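Local coordinates for protein coronin (PDB 4OZU) that probably binds actin filaments, this chain being its WD40 beta-propeller domain, and contributes to the parasite's invasion of and egress from host cells, at residues E18-Q23 against R329-R334; A41-I46 against F319-A324; C150-V155 against S168-E173; A195-D200 against V207-C212; K76-S81 against L95-E100. One frame throughout, in Å; residues are numbered along the deposited sequence.

Contact 1: E18-Q23 against R329-R334; sequences EAWKQQ and RAEIGR
The six-membered ring of Trp20, chiefly CZ2, reaches across to two arginines, and it meets each at a different inclination. Over one face of the Arg334 guanidinium lies CZ2 of Trp20, 3.4 Å above the plane and over its centre, with the ring and guanidinium planes 47° apart. Arg329 comes obliquely instead: its plane stands 85° from the indole, and its NH2 lies 3.4 Å from Trp20 CZ2.

Glu331 links the two arginines. It is gripped side-on by Arg334, whose NE donates to Glu331 OE2 at 2.8 Å and whose NH2 meets the syn lone pair of OE1, both nearly in the guanidinium plane. A bend at chi3 (-48°) turns the arginine back for this grip. Arg329 NH2 completes the salt-bridge network at 3.2 Å from Glu331 OE2, so one carboxylate probably helps offset two positive charges beside the indole, with Asp326 a second anion at Arg329 NE. Farther out, a water joins Glu18 OE1 (2.7 Å) to Arg329 NH1.

Ser348, on strand 343-350, hydrogen-bonds Trp20 NE1, Arg329 NH2 and Glu331 OE2. Through that strand, N-terminal strand 16-25 joins C-terminal strand 331-339 in one sheet, the velcro closure known from beta-propellers.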
# COMPACT_ATOMS: atom_id res chain seq x y z
N GLU A 18 4.22 4.57 18.97
CA GLU A 18 5.01 5.67 19.53
C GLU A 18 5.31 6.69 18.44
O GLU A 18 6.04 6.41 17.48
CB GLU A 18 6.31 5.14 20.14
CG GLU A 18 7.18 6.23 20.74
CD GLU A 18 8.32 5.69 21.57
OE1 GLU A 18 9.10 4.87 21.05
OE2 GLU A 18 8.42 6.08 22.75
N ALA A 19 4.72 7.87 18.57
CA ALA A 19 5.01 8.98 17.67
C ALA A 19 6.42 9.49 17.96
O ALA A 19 6.77 9.74 19.10
CB ALA A 19 3.99 10.09 17.83
N TRP A 20 7.24 9.63 16.92
CA TRP A 20 8.58 10.17 17.07
C TRP A 20 8.55 11.61 17.57
O TRP A 20 7.64 12.37 17.25
CB TRP A 20 9.34 10.14 15.75
CG TRP A 20 9.70 8.78 15.26
CD1 TRP A 20 9.06 7.60 15.53
CD2 TRP A 20 10.79 8.45 14.39
NE1 TRP A 20 9.69 6.56 14.88
CE2 TRP A 20 10.75 7.06 14.18
CE3 TRP A 20 11.79 9.20 13.77
CZ2 TRP A 20 11.68 6.40 13.37
CZ3 TRP A 20 12.71 8.55 12.97
CH2 TRP A 20 12.65 7.17 12.78
N LYS A 21 9.56 12.00 18.34
CA LYS A 21 9.71 13.40 18.69
C LYS A 21 10.13 14.17 17.43
O LYS A 21 9.70 15.30 17.20
CB LYS A 21 10.72 13.58 19.82
CG LYS A 21 10.22 13.05 21.16
CD LYS A 21 9.08 13.91 21.72
CE LYS A 21 8.33 13.20 22.84
NZ LYS A 21 7.58 12.00 22.35
N GLN A 22 10.98 13.54 16.63
CA GLN A 22 11.44 14.13 15.38
C GLN A 22 10.35 14.08 14.31
O GLN A 22 9.48 13.20 14.34
CB GLN A 22 12.69 13.42 14.87
CG GLN A 22 13.92 13.63 15.74
CD GLN A 22 15.10 12.80 15.27
OE1 GLN A 22 15.98 13.30 14.57
NE2 GLN A 22 15.13 11.53 15.66
N GLN A 23 10.41 15.02 13.38
CA GLN A 23 9.46 15.10 12.28
C GLN A 23 10.16 15.54 11.00
O GLN A 23 11.21 16.17 11.06
CB GLN A 23 8.34 16.09 12.60
CG GLN A 23 7.57 15.82 13.88
CD GLN A 23 6.63 16.96 14.24
OE1 GLN A 23 6.90 18.12 13.95
NE2 GLN A 23 5.51 16.62 14.86
N ARG A 329 15.08 -1.71 17.95
CA ARG A 329 14.04 -1.07 18.74
C ARG A 329 12.78 -1.93 18.84
O ARG A 329 11.78 -1.50 19.40
CB ARG A 329 13.69 0.30 18.15
CG ARG A 329 14.81 1.32 18.30
CD ARG A 329 14.29 2.74 18.15
NE ARG A 329 13.71 2.96 16.83
CZ ARG A 329 12.50 3.46 16.59
NH1 ARG A 329 11.69 3.82 17.58
NH2 ARG A 329 12.10 3.60 15.33
N ALA A 330 12.85 -3.13 18.27
CA ALA A 330 11.70 -4.03 18.20
C ALA A 330 10.57 -3.34 17.44
O ALA A 330 9.39 -3.59 17.70
CB ALA A 330 11.24 -4.46 19.58
N GLU A 331 10.95 -2.48 16.50
CA GLU A 331 9.98 -1.87 15.60
C GLU A 331 9.58 -2.87 14.53
O GLU A 331 10.45 -3.39 13.83
CB GLU A 331 10.58 -0.61 14.95
CG GLU A 331 9.62 0.12 14.02
CD GLU A 331 10.29 1.28 13.30
OE1 GLU A 331 11.31 1.04 12.61
OE2 GLU A 331 9.79 2.42 13.42
N ILE A 332 8.28 -3.15 14.38
CA ILE A 332 7.85 -4.08 13.33
C ILE A 332 7.17 -3.36 12.16
O ILE A 332 7.10 -3.90 11.06
CB ILE A 332 6.90 -5.16 13.89
CG1 ILE A 332 5.57 -4.57 14.33
CG2 ILE A 332 7.57 -5.91 15.04
CD1 ILE A 332 4.52 -5.63 14.59
N GLY A 333 6.69 -2.15 12.40
CA GLY A 333 6.12 -1.33 11.35
C GLY A 333 6.26 0.14 11.67
O GLY A 333 6.49 0.51 12.83
N ARG A 334 6.14 0.98 10.64
CA ARG A 334 6.18 2.42 10.85
C ARG A 334 5.27 3.13 9.86
O ARG A 334 5.37 2.93 8.65
CB ARG A 334 7.61 2.95 10.72
CG ARG A 334 7.76 4.39 11.21
CD ARG A 334 9.13 4.98 10.85
NE ARG A 334 10.24 4.08 11.17
CZ ARG A 334 11.45 4.18 10.64
NH1 ARG A 334 11.74 5.15 9.78
NH2 ARG A 334 12.40 3.32 10.98
O HOH W 1 9.28 5.67 18.43

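Contact 2: A41-I46 against F319-A324. With ACT (acetate ion), chain C.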
# COMPACT_ATOMS: atom_id res chain seq x y z
N ALA A 41 6.67 5.13 0.35
CA ALA A 41 8.04 5.06 0.84
C ALA A 41 8.65 3.72 0.48
O ALA A 41 7.95 2.72 0.39
CB ALA A 41 8.07 5.28 2.36
N ASN A 42 9.95 3.72 0.23
CA ASN A 42 10.69 2.47 0.14
C ASN A 42 11.78 2.51 1.21
O ASN A 42 11.63 3.21 2.21
CB ASN A 42 11.23 2.22 -1.27
CG ASN A 42 12.26 3.25 -1.74
OD1 ASN A 42 12.69 4.14 -0.99
ND2 ASN A 42 12.68 3.11 -2.99
N THR A 43 12.87 1.76 1.05
CA THR A 43 13.85 1.69 2.12
C THR A 43 14.70 2.95 2.21
O THR A 43 15.42 3.13 3.19
CB THR A 43 14.79 0.48 1.95
OG1 THR A 43 15.46 0.56 0.69
CG2 THR A 43 14.00 -0.81 2.04
N GLU A 44 14.60 3.83 1.21
CA GLU A 44 15.48 5.00 1.10
C GLU A 44 14.72 6.32 1.03
O GLU A 44 15.16 7.32 1.61
CB GLU A 44 16.37 4.86 -0.14
CG GLU A 44 17.36 6.00 -0.37
CD GLU A 44 18.62 5.86 0.46
OE1 GLU A 44 18.66 4.96 1.33
OE2 GLU A 44 19.56 6.65 0.24
N TYR A 45 13.59 6.32 0.33
CA TYR A 45 12.89 7.56 -0.01
C TYR A 45 11.45 7.60 0.48
O TYR A 45 10.81 6.57 0.70
CB TYR A 45 12.88 7.78 -1.53
CG TYR A 45 14.24 7.73 -2.17
CD1 TYR A 45 15.21 8.66 -1.84
CD2 TYR A 45 14.55 6.77 -3.13
CE1 TYR A 45 16.46 8.62 -2.41
CE2 TYR A 45 15.79 6.73 -3.72
CZ TYR A 45 16.75 7.66 -3.35
OH TYR A 45 18.00 7.64 -3.92
N ILE A 46 10.95 8.82 0.62
CA ILE A 46 9.54 9.09 0.85
C ILE A 46 9.03 9.90 -0.33
O ILE A 46 9.68 10.85 -0.75
CB ILE A 46 9.32 9.90 2.16
CG1 ILE A 46 9.87 9.15 3.37
CG2 ILE A 46 7.84 10.22 2.35
CD1 ILE A 46 10.02 10.02 4.61
N PHE A 319 2.96 3.31 4.95
CA PHE A 319 3.82 2.55 5.84
C PHE A 319 5.12 2.25 5.12
O PHE A 319 5.14 2.18 3.89
CB PHE A 319 3.14 1.25 6.27
CG PHE A 319 2.11 1.42 7.35
CD1 PHE A 319 0.92 2.08 7.09
CD2 PHE A 319 2.32 0.92 8.62
CE1 PHE A 319 -0.03 2.24 8.07
CE2 PHE A 319 1.38 1.07 9.60
CZ PHE A 319 0.20 1.73 9.33
N ILE A 320 6.20 2.08 5.87
CA ILE A 320 7.50 1.80 5.26
C ILE A 320 7.64 0.30 5.04
O ILE A 320 6.90 -0.49 5.63
CB ILE A 320 8.68 2.31 6.14
CG1 ILE A 320 8.78 1.51 7.44
CG2 ILE A 320 8.52 3.80 6.40
CD1 ILE A 320 9.99 1.90 8.30
N PRO A 321 8.58 -0.09 4.18
CA PRO A 321 8.77 -1.53 3.97
C PRO A 321 9.38 -2.20 5.19
O PRO A 321 10.06 -1.54 5.97
CB PRO A 321 9.72 -1.61 2.77
CG PRO A 321 9.69 -0.25 2.16
CD PRO A 321 9.42 0.70 3.27
N LYS A 322 9.16 -3.50 5.32
CA LYS A 322 9.72 -4.27 6.43
C LYS A 322 11.24 -4.14 6.49
O LYS A 322 11.81 -4.05 7.57
CB LYS A 322 9.33 -5.74 6.31
CG LYS A 322 9.90 -6.64 7.40
CD LYS A 322 9.36 -6.29 8.78
CE LYS A 322 7.87 -6.56 8.87
NZ LYS A 322 7.38 -6.57 10.28
N LEU A 323 11.90 -4.13 5.34
CA LEU A 323 13.36 -4.08 5.30
C LEU A 323 13.91 -2.81 5.94
O LEU A 323 15.08 -2.76 6.31
CB LEU A 323 13.87 -4.17 3.87
CG LEU A 323 13.79 -5.55 3.20
CD1 LEU A 323 14.18 -5.42 1.74
CD2 LEU A 323 14.68 -6.56 3.90
N ALA A 324 13.06 -1.80 6.07
CA ALA A 324 13.49 -0.50 6.59
C ALA A 324 13.31 -0.33 8.10
O ALA A 324 13.79 0.66 8.66
CB ALA A 324 12.75 0.61 5.86
C ACT C . 14.01 -0.83 -2.02
O ACT C . 15.24 -0.76 -1.85
OXT ACT C . 13.30 -0.34 -1.12
CH3 ACT C . 13.42 -1.47 -3.24
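Thr43 can be followed outward from the backbone as the side chain that joins this turn to the loop 319-324 and to a bound acetate. Its CA lies 4.0 Å from Ala324 CB. From CB, the first torsion (58°) puts OG1 between the backbone N and the carbonyl carbon and leaves CG2 anti to the carbonyl carbon. That methyl lies 3.8 Å from Leu323 CB, the two side chains running side by side in the same direction. OG1 turns to the acetate, with its oxygens O and OXT at 2.9 and 3.0 Å; the backbone N of Thr43 donates to OXT at 3.1 Å. The ion, probably from the crystallisation liquor, is bound by the main-chain N-H, the hydroxyl being able to donate to one oxygen at a time.

One residue earlier, the ring of Pro321 lies along the backbone of Asn42, its CD 3.5 Å from Asn42 O. Asn42 shapes the turn itself: OD1 accepts from Glu44 N, as an Asx turn, and from Tyr45 N at 2.7 Å, nearly along the C=O axis.

This tight turn links strands 40-41 and 45-49 of one propeller sheet, and it packs against the loop between strands 317-319 and 331-339 of another. Leu336 on strand 331-339 touches Ala41 and Ile46, and Phe87 on strand 82-87 touches Asn42 and Tyr45.

Contact 3: C150-V155 against S168-E173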
# COMPACT_ATOMS: atom_id res chain seq x y z
N CYS A 150 -8.77 2.47 -13.12
CA CYS A 150 -9.28 3.69 -13.71
C CYS A 150 -10.65 4.04 -13.14
O CYS A 150 -11.42 3.17 -12.76
CB CYS A 150 -9.35 3.53 -15.24
SG CYS A 150 -9.96 4.95 -16.14
N PHE A 151 -10.95 5.33 -13.09
CA PHE A 151 -12.24 5.82 -12.62
C PHE A 151 -13.40 5.26 -13.45
O PHE A 151 -14.54 5.24 -12.99
CB PHE A 151 -12.24 7.35 -12.65
CG PHE A 151 -13.49 7.98 -12.10
CD1 PHE A 151 -13.83 7.84 -10.77
CD2 PHE A 151 -14.30 8.74 -12.92
CE1 PHE A 151 -14.97 8.43 -10.26
CE2 PHE A 151 -15.44 9.34 -12.42
CZ PHE A 151 -15.78 9.18 -11.09
N ASP A 152 -13.11 4.81 -14.67
CA ASP A 152 -14.17 4.32 -15.57
C ASP A 152 -14.47 2.84 -15.36
O ASP A 152 -15.32 2.27 -16.06
CB ASP A 152 -13.80 4.60 -17.03
CG ASP A 152 -12.70 3.70 -17.56
OD1 ASP A 152 -12.13 2.88 -16.81
OD2 ASP A 152 -12.40 3.81 -18.77
N GLY A 153 -13.76 2.21 -14.42
CA GLY A 153 -13.97 0.82 -14.06
C GLY A 153 -12.99 -0.17 -14.65
O GLY A 153 -13.08 -1.38 -14.38
N THR A 154 -12.05 0.32 -15.45
CA THR A 154 -11.06 -0.54 -16.09
C THR A 154 -9.87 -0.81 -15.19
O THR A 154 -9.28 0.11 -14.62
CB THR A 154 -10.52 0.07 -17.39
OG1 THR A 154 -11.60 0.42 -18.25
CG2 THR A 154 -9.61 -0.92 -18.12
N VAL A 155 -9.50 -2.09 -15.08
CA VAL A 155 -8.21 -2.46 -14.51
C VAL A 155 -7.31 -2.83 -15.68
O VAL A 155 -7.63 -3.75 -16.44
CB VAL A 155 -8.32 -3.62 -13.53
CG1 VAL A 155 -6.95 -3.97 -12.99
CG2 VAL A 155 -9.26 -3.28 -12.40
N SER A 168 -6.73 -6.22 -19.97
CA SER A 168 -7.58 -5.24 -19.33
C SER A 168 -8.89 -5.91 -18.97
O SER A 168 -9.35 -6.81 -19.68
CB SER A 168 -7.83 -4.03 -20.24
OG SER A 168 -6.63 -3.30 -20.44
N VAL A 169 -9.48 -5.48 -17.87
CA VAL A 169 -10.79 -5.94 -17.46
C VAL A 169 -11.59 -4.73 -17.04
O VAL A 169 -11.12 -3.92 -16.23
CB VAL A 169 -10.71 -6.97 -16.31
CG1 VAL A 169 -12.08 -7.28 -15.75
CG2 VAL A 169 -10.02 -8.25 -16.78
N LYS A 170 -12.80 -4.58 -17.59
CA LYS A 170 -13.62 -3.42 -17.27
C LYS A 170 -14.91 -3.79 -16.53
O LYS A 170 -15.73 -4.56 -17.03
CB LYS A 170 -13.98 -2.65 -18.53
CG LYS A 170 -14.74 -1.37 -18.19
CD LYS A 170 -15.11 -0.56 -19.40
CE LYS A 170 -15.68 0.79 -18.97
NZ LYS A 170 -16.73 0.65 -17.92
N PHE A 171 -15.06 -3.20 -15.35
CA PHE A 171 -16.28 -3.28 -14.57
C PHE A 171 -17.18 -2.11 -14.91
O PHE A 171 -16.73 -1.12 -15.50
CB PHE A 171 -15.96 -3.31 -13.08
CG PHE A 171 -15.09 -4.46 -12.69
CD1 PHE A 171 -15.63 -5.70 -12.42
CD2 PHE A 171 -13.72 -4.31 -12.64
CE1 PHE A 171 -14.83 -6.76 -12.09
CE2 PHE A 171 -12.91 -5.37 -12.31
CZ PHE A 171 -13.46 -6.60 -12.03
N GLN A 172 -18.45 -2.21 -14.55
CA GLN A 172 -19.42 -1.18 -14.89
C GLN A 172 -19.29 0.07 -14.02
O GLN A 172 -19.67 1.16 -14.45
CB GLN A 172 -20.84 -1.74 -14.76
CG GLN A 172 -21.10 -2.94 -15.66
CD GLN A 172 -22.57 -3.33 -15.68
OE1 GLN A 172 -23.46 -2.48 -15.74
NE2 GLN A 172 -22.83 -4.63 -15.64
N GLU A 173 -18.76 -0.07 -12.81
CA GLU A 173 -18.66 1.04 -11.87
C GLU A 173 -17.21 1.37 -11.54
O GLU A 173 -16.32 0.56 -11.77
CB GLU A 173 -19.43 0.73 -10.60
CG GLU A 173 -20.93 0.55 -10.83
CD GLU A 173 -21.60 1.80 -11.35
OE1 GLU A 173 -21.38 2.88 -10.76
OE2 GLU A 173 -22.34 1.71 -12.35
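Close backbone pairing on one side and a long, water-facing lysine on the other divide this antiparallel contact. The tight part lies at Val155 and Val169, a hydrogen-bonded pair: Val155 N donates to Val169 O at 2.7 Å, nearly along the C=O axis, and Val169 N returns a bond to Val155 O in the carbonyl plane. Beyond them Phe171 N donates to Gly153 O (2.9 Å), coming from well above the carbonyl plane, and the Phe171 ring turns its edge to that oxygen and to Val155 CG2. Gly153, with no side chain, lets the carbonyls of Phe171 and Glu173 come in close, its CA 3.3 Å from Glu173 O, which is buried without a polar partner in the model.

On the exposed side, Thr154 and Lys170 form the neighbouring non-hydrogen-bonded pair. Lys170 starts with CG anti to the backbone N (-175°) and stays extended until a bend at chi4 (-49°), crossing Thr154 at about a right angle with CG 3.6 Å from Thr154 OG1. The bend brings NZ to Asp152 O at 2.8 Å, almost along the C=O axis, and to Phe171 O at 3.0 Å.

Strands 154-159 and 164-170 are the outer hairpin of a propeller blade, largely within a predicted WD repeat, and Val169 and Phe171 pack on Val199 of the next blade. The ammonium group ties together the open end of the hairpin through two main-chain carbonyls. With Asp152 OD1 5.2 Å from Lys170 NZ, any charge attraction is probably secondary to these bonds.

Contact 4: A195-D200 against V207-C212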
# COMPACT_ATOMS: atom_id res chain seq x y z
N ALA A 195 -18.99 -4.14 -4.84
CA ALA A 195 -18.50 -5.47 -5.17
C ALA A 195 -17.01 -5.58 -4.90
O ALA A 195 -16.25 -4.63 -5.10
CB ALA A 195 -18.79 -5.80 -6.62
N LEU A 196 -16.61 -6.75 -4.42
CA LEU A 196 -15.21 -7.15 -4.38
C LEU A 196 -15.00 -8.13 -5.53
O LEU A 196 -15.68 -9.15 -5.61
CB LEU A 196 -14.87 -7.81 -3.05
CG LEU A 196 -13.48 -8.44 -2.94
CD1 LEU A 196 -12.39 -7.38 -2.93
CD2 LEU A 196 -13.40 -9.30 -1.71
N ASN A 197 -14.05 -7.80 -6.41
CA ASN A 197 -13.80 -8.60 -7.61
C ASN A 197 -12.39 -9.15 -7.61
O ASN A 197 -11.44 -8.45 -7.25
CB ASN A 197 -14.03 -7.76 -8.87
CG ASN A 197 -15.31 -6.95 -8.82
OD1 ASN A 197 -16.41 -7.50 -8.96
ND2 ASN A 197 -15.18 -5.64 -8.62
N ILE A 198 -12.27 -10.41 -8.02
CA ILE A 198 -10.98 -11.06 -8.15
C ILE A 198 -10.66 -11.24 -9.63
O ILE A 198 -11.49 -11.74 -10.40
CB ILE A 198 -10.95 -12.44 -7.46
CG1 ILE A 198 -11.54 -12.36 -6.05
CG2 ILE A 198 -9.53 -12.97 -7.44
CD1 ILE A 198 -10.83 -11.40 -5.12
N VAL A 199 -9.45 -10.84 -10.02
CA VAL A 199 -9.05 -10.80 -11.43
C VAL A 199 -7.79 -11.60 -11.66
O VAL A 199 -6.80 -11.44 -10.94
CB VAL A 199 -8.79 -9.36 -11.90
CG1 VAL A 199 -8.42 -9.33 -13.37
CG2 VAL A 199 -10.02 -8.49 -11.64
N ASP A 200 -7.83 -12.46 -12.69
CA ASP A 200 -6.66 -13.20 -13.16
C ASP A 200 -6.14 -12.53 -14.43
O ASP A 200 -6.73 -12.68 -15.50
CB ASP A 200 -7.02 -14.66 -13.42
CG ASP A 200 -5.81 -15.52 -13.80
OD1 ASP A 200 -4.86 -15.00 -14.43
OD2 ASP A 200 -5.82 -16.72 -13.47
N VAL A 207 -12.46 -13.87 -12.01
CA VAL A 207 -12.62 -15.22 -11.50
C VAL A 207 -13.41 -15.26 -10.19
O VAL A 207 -13.57 -16.32 -9.58
CB VAL A 207 -11.25 -15.88 -11.28
CG1 VAL A 207 -10.52 -15.98 -12.62
CG2 VAL A 207 -10.42 -15.10 -10.27
N GLY A 208 -13.94 -14.12 -9.77
CA GLY A 208 -14.81 -14.09 -8.62
C GLY A 208 -15.37 -12.72 -8.36
O GLY A 208 -14.71 -11.71 -8.61
N SER A 209 -16.61 -12.67 -7.88
CA SER A 209 -17.19 -11.39 -7.49
C SER A 209 -18.26 -11.59 -6.43
O SER A 209 -19.05 -12.53 -6.51
CB SER A 209 -17.77 -10.67 -8.70
OG SER A 209 -18.15 -9.35 -8.35
N VAL A 210 -18.28 -10.70 -5.44
CA VAL A 210 -19.26 -10.79 -4.37
C VAL A 210 -19.56 -9.40 -3.80
O VAL A 210 -18.69 -8.54 -3.76
CB VAL A 210 -18.77 -11.72 -3.23
CG1 VAL A 210 -17.58 -11.10 -2.48
CG2 VAL A 210 -19.90 -12.05 -2.26
N ALA A 211 -20.80 -9.20 -3.38
CA ALA A 211 -21.18 -7.99 -2.67
C ALA A 211 -20.51 -8.04 -1.30
O ALA A 211 -20.84 -8.90 -0.49
CB ALA A 211 -22.69 -7.90 -2.54
N CYS A 212 -19.56 -7.14 -1.04
CA CYS A 212 -18.74 -7.27 0.16
C CYS A 212 -19.28 -6.48 1.36
O CYS A 212 -19.12 -6.92 2.49
CB CYS A 212 -17.30 -6.87 -0.13
SG CYS A 212 -17.04 -5.19 -0.72
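The carboxamide of Asn197 is met at OD1 by the hydroxyl of Ser209, which donates to it at 2.6 Å in the plane of the carbonyl. The two residues form a non-hydrogen-bonded antiparallel pair, and this side-chain bond adds a link where no backbone hydrogen bonds are exchanged. Ser209 OG stands anti to its backbone N (-171°), while Asn197 CG lies beside its own (-46°), bringing the two tips together. Phe171 packs on Asn197, and ND2 makes a weak hydrogen bond to Thr191.

Leu196 and Val210 exchange backbone hydrogen bonds, the one from Leu196 N to Val210 O measuring 2.8 Å. At the other end Val207 and Gly208 both face Ile198, a classic beta bulge: Val207 N donates to Ile198 O at 2.8 Å, whereas the bond from Gly208 N is long and weak. Val207 CG2 crosses against Ile198 CG2 at 3.7 Å, and Leu196 CB meets Cys212 CB at 3.9 Å.

Strands 195-200 and 205-211 form the outer hairpin of one propeller blade, strand 187-191 pairing with the inner member. Trp250, on strand 245-251 of the next sheet, packs on Leu196, Val210 and Cys212.

Contact 5: K76-S81 against L95-E100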
# COMPACT_ATOMS: atom_id res chain seq x y z
N LYS A 76 8.11 16.17 -11.70
CA LYS A 76 7.06 16.94 -12.37
C LYS A 76 6.39 16.08 -13.46
O LYS A 76 5.90 15.00 -13.16
CB LYS A 76 7.64 18.23 -12.94
CG LYS A 76 8.28 19.12 -11.88
CD LYS A 76 8.70 20.47 -12.45
CE LYS A 76 9.35 21.35 -11.39
NZ LYS A 76 8.40 21.71 -10.29
N GLY A 77 6.35 16.56 -14.70
CA GLY A 77 5.81 15.77 -15.79
C GLY A 77 4.29 15.71 -15.84
O GLY A 77 3.68 15.89 -16.90
N HIS A 78 3.67 15.45 -14.69
CA HIS A 78 2.21 15.39 -14.58
C HIS A 78 1.56 16.70 -15.03
O HIS A 78 2.11 17.77 -14.79
CB HIS A 78 1.78 15.09 -13.15
CG HIS A 78 2.59 14.02 -12.48
ND1 HIS A 78 3.66 14.30 -11.66
CD2 HIS A 78 2.48 12.67 -12.52
CE1 HIS A 78 4.18 13.17 -11.22
NE2 HIS A 78 3.48 12.17 -11.72
N THR A 79 0.40 16.60 -15.66
CA THR A 79 -0.34 17.78 -16.11
C THR A 79 -1.60 17.98 -15.27
O THR A 79 -2.30 18.99 -15.40
CB THR A 79 -0.70 17.68 -17.61
OG1 THR A 79 -1.76 16.73 -17.82
CG2 THR A 79 0.53 17.26 -18.42
N ALA A 80 -1.86 17.04 -14.37
CA ALA A 80 -2.95 17.15 -13.41
C ALA A 80 -2.50 16.56 -12.08
O ALA A 80 -1.33 16.26 -11.91
CB ALA A 80 -4.21 16.46 -13.94
N SER A 81 -3.43 16.40 -11.14
CA SER A 81 -3.08 15.97 -9.80
C SER A 81 -2.68 14.51 -9.74
O SER A 81 -3.13 13.69 -10.55
CB SER A 81 -4.24 16.21 -8.83
OG SER A 81 -5.28 15.29 -9.07
N LEU A 95 9.80 4.24 -9.38
CA LEU A 95 8.47 4.38 -8.83
C LEU A 95 7.48 4.70 -9.93
O LEU A 95 7.87 5.06 -11.05
CB LEU A 95 8.43 5.46 -7.75
CG LEU A 95 8.73 6.90 -8.20
CD1 LEU A 95 8.08 7.87 -7.24
CD2 LEU A 95 10.23 7.17 -8.26
N ALA A 96 6.20 4.56 -9.60
CA ALA A 96 5.12 4.85 -10.52
C ALA A 96 4.12 5.83 -9.92
O ALA A 96 3.80 5.76 -8.74
CB ALA A 96 4.42 3.58 -10.93
N THR A 97 3.60 6.72 -10.76
CA THR A 97 2.51 7.59 -10.36
C THR A 97 1.32 7.39 -11.29
O THR A 97 1.49 7.16 -12.49
CB THR A 97 2.89 9.07 -10.38
OG1 THR A 97 3.28 9.45 -11.71
CG2 THR A 97 4.03 9.36 -9.42
N ALA A 98 0.13 7.46 -10.71
CA ALA A 98 -1.11 7.53 -11.46
C ALA A 98 -1.61 8.96 -11.41
O ALA A 98 -1.55 9.60 -10.36
CB ALA A 98 -2.15 6.59 -10.88
N CYS A 99 -2.11 9.47 -12.53
CA CYS A 99 -2.44 10.88 -12.63
C CYS A 99 -3.87 11.11 -13.15
O CYS A 99 -4.41 10.29 -13.91
CB CYS A 99 -1.44 11.58 -13.55
SG CYS A 99 -1.61 13.36 -13.63
N GLU A 100 -4.46 12.22 -12.73
CA GLU A 100 -5.79 12.59 -13.19
C GLU A 100 -5.83 12.80 -14.69
O GLU A 100 -6.91 12.79 -15.28
CB GLU A 100 -6.28 13.86 -12.49
CG GLU A 100 -7.01 13.62 -11.18
CD GLU A 100 -7.81 14.83 -10.72
OE1 GLU A 100 -7.54 15.95 -11.21
OE2 GLU A 100 -8.71 14.66 -9.87
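A side chain from the loop entering a WD repeat reaches onto the second strand of the same blade: this contact joins the loop between strands 73-75 and 82-87 to strand 94-99. His78 and Thr97 meet tip to tip, with NE2 of the histidine 2.7 Å from Thr97 OG1 in a hydrogen bond whose donor could be either partner. The hydroxyl lies at the ring edge, in its plane. His78 CG is anti to the carbonyl carbon (chi1 -43°), which swings the imidazole toward the strand. Thr97 OG1 answers from the crowded position between its backbone N and carbonyl carbon (61°). Each end has a second partner: His78 ND1 bonds Gly56 O, and Thr97 OG1 bonds Trp107 NE1 on strand 104-108.

Next along the strand, Cys99 SG lies anti to its backbone N and packs against the loop, 3.8 Å from His78 CB and 3.4 Å from Ala80 O. A main-chain bond secures the far end, Glu100 N to Ser81 O at 2.9 Å and nearly along the C=O axis, while Ala80 CB packs on Glu100 CB at 3.6 Å. The Ser81 hydroxyl has its hydrogen-bond partner in Gln83.

The series His78-Thr97-Trp107, with His78 in a Gly-His pair, is consistent with the His-Ser/Thr-Trp part of the Asp-His-Ser/Thr-Trp tetrad of WD40 blades; the ND1 partner here is the carbonyl of Gly56.

How the contacts relate
Spread round one propeller, the five contacts include two touching pairs. Contacts 1 and 2, with centres about 13 Å apart, meet where 319-324 adjoins 329-334: Ile332 O is 2.8 Å from Lys322 NZ and Arg334 O is 3.0 Å from Ile320 N, both probable hydrogen bonds. Contacts 3, 4 and 5 are nested inside the loop closed by contact 2, itself inside that of contact 1. Contacts 3 and 4 also touch, Phe171 CE1 approaching Asn197 CG to 3.3 Å between successive blades. Contact 5 stands apart, its nearest atoms about 7 Å from contact 2 and 8 Å from contact 3. Acetate sits at contact 2 and Tris near Ala211 at contact 4, both probably from the crystallisation liquor.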